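Long-range contact in phosphoserine aminotransferase SerC (Cytophaga hutchinsonii ATCC 33406, PDB 3FFR), which probably catalyses the pyridoxal-phosphate-dependent transfer of an amino group from glutamate to 3-phosphohydroxypyruvate, giving phosphoserine in serine biosynthesis: residues A[127-141]-A[158-171]. Numbering follows the deposited sequence.
Sequences VPADAEIICLTHNET and KNKDALIFVDAVSS
Ser170 OG is gripped by two side chains: it receives a nearly straight bond from Asn139 ND2 (2.8 Å), lying almost in that amide's plane, and gives its proton to Thr141 OG1 at 2.6 Å. Ser299 OG and Ser146 OG hold Asn139 OD1, fixing which way the amide is turned. The small hydroxyl suits this place because it can accept and donate at once, and Thr141 OG1 bonds in turn to the cofactor oxygen O3 of the modified lysine at position 191. An alanine in place of Ser170 would probably leave Asn139 ND2 without this acceptor and Thr141 without its second-shell support beside the cofactor. This cluster follows the C-terminal ends of strands 133-137 and 163-167, parallel neighbours in the large mixed sheet of the aminotransferase fold. Aliphatic Ile134, Ile164, Leu136 and Val166 fill one face, Ile134 CD1 lying against Ala162 CB and Ile164 CG1. The other runs from Ile133, Leu163 and Phe165, whose ring turns its edge, at CE1, to Ile133 CG2 (3.8 Å), to polar Thr137 and Asp167, where a water joins Thr137 OG1 to Asp167 OD2. At the far end Asn159, its CG anti to the backbone N (chi1 -176°), suits the turn from Pro128 to Ala131: its ND2 meets Ala129 O from above the carbonyl plane at 3.3 Å and bonds weakly to two more carbonyls, while OD1 accepts weakly from Asp161 N and Ala162 N. Past the C-terminal ends of the strands, Ser171 OG lies at the edge of the His138 ring and hydrogen-bonds ND1 at 2.7 Å.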
loop_
_atom_site.group_PDB
_atom_site.type_symbol
_atom_site.label_atom_id
_atom_site.label_comp_id
_atom_site.label_asym_id
_atom_site.label_seq_id
_atom_site.Cartn_x
_atom_site.Cartn_y
_atom_site.Cartn_z
ATOM N N VAL A 127 26.914 21.617 4.989
ATOM C CA VAL A 127 26.008 21.202 3.916
ATOM C C VAL A 127 26.217 22.129 2.729
ATOM O O VAL A 127 26.117 23.371 2.879
ATOM C CB VAL A 127 24.530 21.290 4.361
ATOM C CG1 VAL A 127 23.610 20.909 3.215
ATOM C CG2 VAL A 127 24.274 20.423 5.628
ATOM N N PRO A 128 26.534 21.562 1.543
ATOM C CA PRO A 128 26.713 22.430 0.388
ATOM C C PRO A 128 25.485 23.258 0.101
ATOM O O PRO A 128 24.337 22.802 0.250
ATOM C CB PRO A 128 26.987 21.462 -0.757
ATOM C CG PRO A 128 27.563 20.245 -0.086
ATOM C CD PRO A 128 26.894 20.152 1.259
ATOM N N ALA A 129 25.741 24.467 -0.365
ATOM C CA ALA A 129 24.672 25.404 -0.656
ATOM C C ALA A 129 23.709 24.918 -1.716
ATOM O O ALA A 129 22.513 25.247 -1.685
ATOM C CB ALA A 129 25.273 26.794 -1.052
ATOM N N ASP A 130 24.222 24.139 -2.655
ATOM C CA ASP A 130 23.385 23.664 -3.789
ATOM C C ASP A 130 22.600 22.383 -3.480
ATOM O O ASP A 130 21.904 21.855 -4.328
ATOM C CB ASP A 130 24.172 23.537 -5.099
ATOM C CG ASP A 130 25.253 22.496 -5.054
ATOM O OD1 ASP A 130 25.479 21.911 -3.972
ATOM O OD2 ASP A 130 25.890 22.288 -6.119
ATOM N N ALA A 131 22.727 21.895 -2.251
ATOM C CA ALA A 131 21.877 20.765 -1.788
ATOM C C ALA A 131 20.461 21.328 -1.622
ATOM O O ALA A 131 20.259 22.328 -0.924
ATOM C CB ALA A 131 22.366 20.184 -0.454
ATOM N N GLU A 132 19.485 20.677 -2.240
ATOM C CA GLU A 132 18.088 21.148 -2.221
ATOM C C GLU A 132 17.324 20.636 -1.035
ATOM O O GLU A 132 16.340 21.244 -0.596
ATOM C CB GLU A 132 17.361 20.739 -3.510
ATOM C CG GLU A 132 17.992 21.314 -4.736
ATOM C CD GLU A 132 17.451 20.700 -6.025
ATOM O OE1 GLU A 132 16.210 20.661 -6.149
ATOM O OE2 GLU A 132 18.274 20.318 -6.910
ATOM N N ILE A 133 17.743 19.460 -0.583
ATOM C CA ILE A 133 17.115 18.807 0.571
ATOM C C ILE A 133 18.201 18.186 1.432
ATOM O O ILE A 133 19.303 17.895 0.947
ATOM C CB ILE A 133 16.039 17.765 0.166
ATOM C CG1 ILE A 133 16.683 16.469 -0.344
ATOM C CG2 ILE A 133 15.028 18.356 -0.891
ATOM C CD1 ILE A 133 15.665 15.268 -0.503
ATOM N N ILE A 134 17.878 18.069 2.721
ATOM C CA ILE A 134 18.724 17.432 3.739
ATOM C C ILE A 134 17.891 16.274 4.280
ATOM O O ILE A 134 16.809 16.471 4.812
ATOM C CB ILE A 134 19.100 18.406 4.892
ATOM C CG1 ILE A 134 20.045 19.500 4.384
ATOM C CG2 ILE A 134 19.752 17.670 6.076
ATOM C CD1 ILE A 134 20.093 20.737 5.282
ATOM N N CYS A 135 18.457 15.085 4.207
ATOM C CA CYS A 135 17.782 13.851 4.663
ATOM C C CYS A 135 18.499 13.278 5.876
ATOM O O CYS A 135 19.642 12.823 5.804
ATOM C CB CYS A 135 17.738 12.807 3.564
ATOM S SG CYS A 135 16.817 13.319 2.090
ATOM N N LEU A 136 17.768 13.325 6.982
ATOM C CA LEU A 136 18.251 12.898 8.269
ATOM C C LEU A 136 17.473 11.692 8.721
ATOM O O LEU A 136 16.300 11.564 8.409
ATOM C CB LEU A 136 18.051 14.027 9.292
ATOM C CG LEU A 136 18.712 15.367 8.918
ATOM C CD1 LEU A 136 18.392 16.471 9.963
ATOM C CD2 LEU A 136 20.223 15.191 8.686
ATOM N N THR A 137 18.138 10.828 9.469
ATOM C CA THR A 137 17.459 9.635 10.000
ATOM C C THR A 137 17.475 9.709 11.507
ATOM O O THR A 137 18.544 9.578 12.143
ATOM C CB THR A 137 18.114 8.379 9.476
ATOM O OG1 THR A 137 17.937 8.314 8.045
ATOM C CG2 THR A 137 17.517 7.140 10.124
ATOM N N HIS A 138 16.304 9.935 12.093
ATOM C CA HIS A 138 16.249 10.078 13.561
ATOM C C HIS A 138 16.647 8.789 14.257
ATOM O O HIS A 138 17.297 8.784 15.316
ATOM C CB HIS A 138 14.870 10.534 14.076
ATOM C CG HIS A 138 14.780 10.459 15.555
ATOM N ND1 HIS A 138 14.264 9.347 16.213
ATOM C CD2 HIS A 138 15.324 11.245 16.509
ATOM C CE1 HIS A 138 14.431 9.511 17.510
ATOM N NE2 HIS A 138 15.086 10.649 17.716
ATOM N N ASN A 139 16.246 7.674 13.664
ATOM C CA ASN A 139 16.500 6.346 14.247
ATOM C C ASN A 139 16.934 5.330 13.195
ATOM O O ASN A 139 16.114 4.885 12.371
ATOM C CB ASN A 139 15.278 5.858 15.030
ATOM C CG ASN A 139 15.642 4.822 16.098
ATOM O OD1 ASN A 139 16.390 5.132 17.061
ATOM N ND2 ASN A 139 15.156 3.604 15.941
ATOM N N GLU A 140 18.233 5.048 13.144
ATOM C CA GLU A 140 18.779 4.106 12.130
ATOM C C GLU A 140 18.603 2.730 12.732
ATOM O O GLU A 140 19.399 2.250 13.547
ATOM C CB GLU A 140 20.251 4.421 11.787
ATOM C CG GLU A 140 20.910 3.420 10.852
ATOM C CD GLU A 140 20.170 3.200 9.548
ATOM O OE1 GLU A 140 20.087 4.144 8.726
ATOM O OE2 GLU A 140 19.742 2.054 9.363
ATOM N N THR A 141 17.512 2.121 12.301
ATOM C CA THR A 141 17.011 0.875 12.865
ATOM C C THR A 141 18.002 -0.290 12.741
ATOM O O THR A 141 18.004 -1.221 13.545
ATOM C CB THR A 141 15.696 0.473 12.157
ATOM O OG1 THR A 141 14.904 1.641 11.914
ATOM C CG2 THR A 141 14.880 -0.539 12.997
ATOM N N LYS A 158 22.559 25.550 8.609
ATOM C CA LYS A 158 23.646 25.116 7.712
ATOM C C LYS A 158 23.307 25.320 6.233
ATOM O O LYS A 158 24.182 25.449 5.382
ATOM C CB LYS A 158 24.004 23.655 7.964
ATOM C CG LYS A 158 24.503 23.379 9.356
ATOM C CD LYS A 158 24.901 21.904 9.470
ATOM C CE LYS A 158 25.248 21.496 10.896
ATOM N NZ LYS A 158 26.423 22.222 11.435
ATOM N N ASN A 159 22.015 25.294 5.932
ATOM C CA ASN A 159 21.518 25.548 4.575
ATOM C C ASN A 159 20.065 25.967 4.730
ATOM O O ASN A 159 19.180 25.137 4.788
ATOM C CB ASN A 159 21.686 24.334 3.645
ATOM C CG ASN A 159 21.277 24.619 2.217
ATOM O OD1 ASN A 159 20.372 25.415 1.979
ATOM N ND2 ASN A 159 21.904 23.922 1.249
ATOM N N LYS A 160 19.846 27.272 4.790
ATOM C CA LYS A 160 18.537 27.783 5.163
ATOM C C LYS A 160 17.441 27.466 4.176
ATOM O O LYS A 160 16.294 27.321 4.561
ATOM C CB LYS A 160 18.624 29.277 5.474
ATOM C CG LYS A 160 19.533 29.448 6.728
ATOM C CD LYS A 160 19.711 30.792 7.120
ATOM C CE LYS A 160 20.776 30.895 8.198
ATOM N NZ LYS A 160 22.111 30.549 7.654
ATOM N N ASP A 161 17.809 27.333 2.912
ATOM C CA ASP A 161 16.817 27.121 1.872
ATOM C C ASP A 161 16.479 25.657 1.650
ATOM O O ASP A 161 15.455 25.323 1.021
ATOM C CB ASP A 161 17.231 27.759 0.550
ATOM C CG ASP A 161 17.005 29.237 0.546
ATOM O OD1 ASP A 161 16.067 29.687 1.235
ATOM O OD2 ASP A 161 17.748 29.951 -0.140
ATOM N N ALA A 162 17.318 24.789 2.165
ATOM C CA ALA A 162 17.086 23.336 1.979
ATOM C C ALA A 162 15.811 22.911 2.702
ATOM O O ALA A 162 15.409 23.505 3.717
ATOM C CB ALA A 162 18.256 22.521 2.485
ATOM N N LEU A 163 15.174 21.878 2.151
ATOM C CA LEU A 163 14.058 21.229 2.821
ATOM C C LEU A 163 14.646 20.112 3.653
ATOM O O LEU A 163 15.401 19.277 3.150
ATOM C CB LEU A 163 13.069 20.616 1.836
ATOM C CG LEU A 163 12.401 21.607 0.876
ATOM C CD1 LEU A 163 11.688 20.773 -0.231
ATOM C CD2 LEU A 163 11.448 22.577 1.618
ATOM N N ILE A 164 14.315 20.113 4.940
ATOM C CA ILE A 164 14.802 19.091 5.875
ATOM C C ILE A 164 13.747 18.025 6.142
ATOM O O ILE A 164 12.674 18.294 6.689
ATOM C CB ILE A 164 15.323 19.712 7.216
ATOM C CG1 ILE A 164 16.433 20.723 6.940
ATOM C CG2 ILE A 164 15.848 18.605 8.154
ATOM C CD1 ILE A 164 16.909 21.501 8.186
ATOM N N PHE A 165 14.101 16.801 5.756
ATOM C CA PHE A 165 13.255 15.588 5.922
ATOM C C PHE A 165 13.866 14.686 6.969
ATOM O O PHE A 165 15.053 14.371 6.914
ATOM C CB PHE A 165 13.135 14.777 4.623
ATOM C CG PHE A 165 12.478 15.500 3.514
ATOM C CD1 PHE A 165 13.217 16.328 2.673
ATOM C CD2 PHE A 165 11.106 15.389 3.317
ATOM C CE1 PHE A 165 12.563 17.042 1.655
ATOM C CE2 PHE A 165 10.456 16.072 2.312
ATOM C CZ PHE A 165 11.189 16.921 1.477
ATOM N N VAL A 166 13.026 14.242 7.897
ATOM C CA VAL A 166 13.465 13.317 8.938
ATOM C C VAL A 166 12.709 11.982 8.862
ATOM O O VAL A 166 11.480 11.922 8.914
ATOM C CB VAL A 166 13.299 13.927 10.349
ATOM C CG1 VAL A 166 13.856 12.958 11.416
ATOM C CG2 VAL A 166 13.988 15.300 10.464
ATOM N N ASP A 167 13.486 10.919 8.704
ATOM C CA ASP A 167 12.997 9.540 8.801
ATOM C C ASP A 167 12.902 9.212 10.288
ATOM O O ASP A 167 13.911 9.198 11.004
ATOM C CB ASP A 167 13.940 8.619 8.010
ATOM C CG ASP A 167 13.573 7.159 8.087
ATOM O OD1 ASP A 167 12.983 6.720 9.093
ATOM O OD2 ASP A 167 13.945 6.465 7.116
ATOM N N ALA A 168 11.670 9.067 10.774
ATOM C CA ALA A 168 11.399 8.673 12.201
ATOM C C ALA A 168 10.515 7.415 12.232
ATOM O O ALA A 168 9.725 7.190 13.118
ATOM C CB ALA A 168 10.765 9.836 12.989
ATOM N N VAL A 169 10.714 6.612 11.203
ATOM C CA VAL A 169 9.992 5.391 10.953
ATOM C C VAL A 169 9.977 4.465 12.154
ATOM O O VAL A 169 8.936 3.947 12.537
ATOM C CB VAL A 169 10.534 4.648 9.688
ATOM C CG1 VAL A 169 9.966 3.221 9.575
ATOM C CG2 VAL A 169 10.262 5.476 8.398
ATOM N N SER A 170 11.125 4.326 12.796
ATOM C CA SER A 170 11.243 3.385 13.922
ATOM C C SER A 170 11.305 4.075 15.268
ATOM O O SER A 170 11.751 3.495 16.276
ATOM C CB SER A 170 12.415 2.428 13.718
ATOM O OG SER A 170 13.635 3.154 13.586
ATOM N N SER A 171 10.836 5.319 15.312
ATOM C CA SER A 171 10.846 6.067 16.582
ATOM C C SER A 171 9.604 6.899 16.916
ATOM O O SER A 171 9.225 6.982 18.078
ATOM C CB SER A 171 12.083 6.955 16.657
ATOM O OG SER A 171 12.126 7.852 15.571
HETATM O O HOH W 1 24.877 25.809 2.749
HETATM O O HOH W 2 26.795 24.424 5.962
HETATM O O HOH W 3 20.525 26.523 -0.501
HETATM O O HOH W 4 18.798 24.663 -1.035
HETATM O O HOH W 5 16.421 6.987 6.191
HETATM O O HOH W 6 13.621 5.986 11.945
#